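PDB 2PY5: DNA polymerase from Bacillus phage phi29, which replicates the viral genome by protein-primed, highly processive strand-displacement DNA synthesis and proofreads its product with a 3'-5' exonuclease. Local coordinates for residues R289-L294 with L342-Y347. The protein carries 2 engineered substitutions. Numbering follows the deposited sequence.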
# COMPACT_ATOMS: atom_id res chain seq x y z
N ARG F 289 16.09 -4.87 -26.49
CA ARG F 289 15.14 -5.80 -27.07
C ARG F 289 15.87 -7.11 -27.19
O ARG F 289 17.02 -7.14 -27.58
CB ARG F 289 14.68 -5.33 -28.45
CG ARG F 289 13.70 -4.16 -28.40
CD ARG F 289 13.39 -3.61 -29.76
NE ARG F 289 12.58 -4.53 -30.56
CZ ARG F 289 11.25 -4.64 -30.47
NH1 ARG F 289 10.55 -3.89 -29.63
NH2 ARG F 289 10.62 -5.50 -31.24
N CYS F 290 15.19 -8.20 -26.84
CA CYS F 290 15.83 -9.51 -26.91
C CYS F 290 14.81 -10.62 -26.83
O CYS F 290 13.63 -10.40 -26.56
CB CYS F 290 16.86 -9.68 -25.80
SG CYS F 290 16.16 -9.74 -24.15
N GLU F 291 15.28 -11.83 -27.10
CA GLU F 291 14.60 -13.05 -26.73
C GLU F 291 15.44 -13.72 -25.66
O GLU F 291 16.62 -13.39 -25.47
CB GLU F 291 14.41 -13.94 -27.96
CG GLU F 291 13.43 -13.33 -28.95
CD GLU F 291 13.33 -14.12 -30.23
OE1 GLU F 291 13.91 -13.69 -31.25
OE2 GLU F 291 12.67 -15.16 -30.22
N PHE F 292 14.81 -14.56 -24.87
CA PHE F 292 15.50 -15.15 -23.74
C PHE F 292 15.02 -16.55 -23.39
O PHE F 292 13.90 -16.94 -23.73
CB PHE F 292 15.41 -14.24 -22.50
CG PHE F 292 14.00 -13.95 -22.06
CD1 PHE F 292 13.29 -14.87 -21.28
CD2 PHE F 292 13.39 -12.74 -22.40
CE1 PHE F 292 12.00 -14.59 -20.85
CE2 PHE F 292 12.08 -12.46 -21.97
CZ PHE F 292 11.40 -13.39 -21.20
N GLU F 293 15.91 -17.30 -22.75
CA GLU F 293 15.57 -18.63 -22.24
C GLU F 293 16.27 -18.81 -20.90
O GLU F 293 17.49 -18.62 -20.80
CB GLU F 293 15.99 -19.73 -23.22
CG GLU F 293 14.96 -20.86 -23.34
CD GLU F 293 13.82 -20.55 -24.31
OE1 GLU F 293 13.99 -19.73 -25.25
OE2 GLU F 293 12.75 -21.15 -24.15
N LEU F 294 15.51 -19.15 -19.87
CA LEU F 294 16.06 -19.31 -18.52
C LEU F 294 17.11 -20.40 -18.49
O LEU F 294 16.91 -21.47 -19.08
CB LEU F 294 14.93 -19.67 -17.56
CG LEU F 294 15.27 -19.82 -16.08
CD1 LEU F 294 15.69 -18.46 -15.51
CD2 LEU F 294 14.08 -20.39 -15.35
N LEU F 342 20.42 -15.04 -23.53
CA LEU F 342 19.77 -14.02 -24.34
C LEU F 342 20.10 -14.21 -25.83
O LEU F 342 21.23 -14.58 -26.18
CB LEU F 342 20.21 -12.65 -23.87
CG LEU F 342 20.00 -12.29 -22.39
CD1 LEU F 342 20.42 -10.84 -22.14
CD2 LEU F 342 18.56 -12.51 -21.96
N TYR F 343 19.10 -14.00 -26.68
CA TYR F 343 19.21 -14.16 -28.13
C TYR F 343 18.78 -12.88 -28.81
O TYR F 343 17.92 -12.16 -28.30
CB TYR F 343 18.30 -15.28 -28.67
CG TYR F 343 18.35 -16.55 -27.90
CD1 TYR F 343 19.51 -17.31 -27.86
CD2 TYR F 343 17.22 -17.02 -27.24
CE1 TYR F 343 19.56 -18.50 -27.15
CE2 TYR F 343 17.25 -18.22 -26.54
CZ TYR F 343 18.43 -18.95 -26.49
OH TYR F 343 18.47 -20.13 -25.80
N ASN F 344 19.37 -12.59 -29.97
CA ASN F 344 18.94 -11.49 -30.80
C ASN F 344 18.87 -10.17 -30.03
O ASN F 344 17.89 -9.43 -30.12
CB ASN F 344 17.59 -11.82 -31.46
CG ASN F 344 17.66 -13.07 -32.30
OD1 ASN F 344 18.62 -13.25 -33.04
ND2 ASN F 344 16.67 -13.96 -32.17
N VAL F 345 19.94 -9.89 -29.29
CA VAL F 345 19.97 -8.72 -28.40
C VAL F 345 20.24 -7.46 -29.19
O VAL F 345 21.17 -7.40 -30.00
CB VAL F 345 21.03 -8.89 -27.30
CG1 VAL F 345 21.08 -7.68 -26.39
CG2 VAL F 345 20.76 -10.15 -26.48
N GLU F 346 19.40 -6.45 -28.97
CA GLU F 346 19.58 -5.15 -29.57
C GLU F 346 19.61 -4.15 -28.43
O GLU F 346 18.64 -4.04 -27.69
CB GLU F 346 18.46 -4.85 -30.57
CG GLU F 346 18.40 -5.86 -31.72
CD GLU F 346 17.45 -5.49 -32.84
OE1 GLU F 346 16.35 -4.98 -32.55
OE2 GLU F 346 17.80 -5.75 -34.01
N TYR F 347 20.75 -3.49 -28.24
CA TYR F 347 20.86 -2.40 -27.26
C TYR F 347 20.43 -1.12 -27.93
O TYR F 347 21.07 -0.64 -28.87
CB TYR F 347 22.30 -2.30 -26.75
CG TYR F 347 22.72 -3.46 -25.90
CD1 TYR F 347 23.43 -4.53 -26.44
CD2 TYR F 347 22.42 -3.48 -24.55
CE1 TYR F 347 23.82 -5.60 -25.63
CE2 TYR F 347 22.80 -4.54 -23.75
CZ TYR F 347 23.50 -5.59 -24.28
OH TYR F 347 23.86 -6.63 -23.43
O HOH W 1 14.32 -6.51 -31.91
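Tyr343 and Glu291 face each other as an antiparallel hydrogen-bonded pair, joined twice through the backbone: Glu291 N donates to Tyr343 O, and Tyr343 N returns a bond to Glu291 O with its donor 44° out of the carbonyl plane. Arg289 and Glu346 form a second such pair. One residue, Cys290, separates the pairs on one strand, but two, Asn344 and Val345, on the other, so the register slips by one: a beta bulge. Asn344 and Val345 together face Cys290, and the chain turns its corner at Asn344, whose backbone angles are both positive.

Tyr343 buries the most surface. Its CG lies anti to its carbonyl carbon (chi1 -47°). The Tyr343 and Glu293 side chains cross at a slant: Tyr343 OH approaches Glu293 CB at 3.6 Å, and Glu293 OE1 lies at the ring edge, in plane, 3.8 Å from Tyr343 CE2. The other carboxylate oxygen of Glu293 bonds to Ser318. Glu291 extends beyond CG and takes a bond from the corner residue, Asn344 ND2 to Glu291 OE1 at 2.9 Å. The donor approaches from above the carboxylate plane, and its N-H...O angle of 148° shows a bent bond. Arg289 and Glu346 are linked through a water, which accepts from Arg289 NE at 3.0 Å and donates to Glu346 OE1 at 2.6 Å; directly, Arg289 NE and Glu346 OE1 are 4.3 Å apart, beyond a salt bridge. Arg289 NH1 pairs with Asp325.

On the opposite face, Leu342 CD2 packs against Phe292 CB at 3.6 Å. Helix 330-339 contributes Met336 and Lys337 beside Leu342, while Tyr340 meets the Phe292 ring. The contact thus joins strands 283-294 and 340-356 of an antiparallel sheet in the polymerization region, with strand 324-329 also pairing with 283-294.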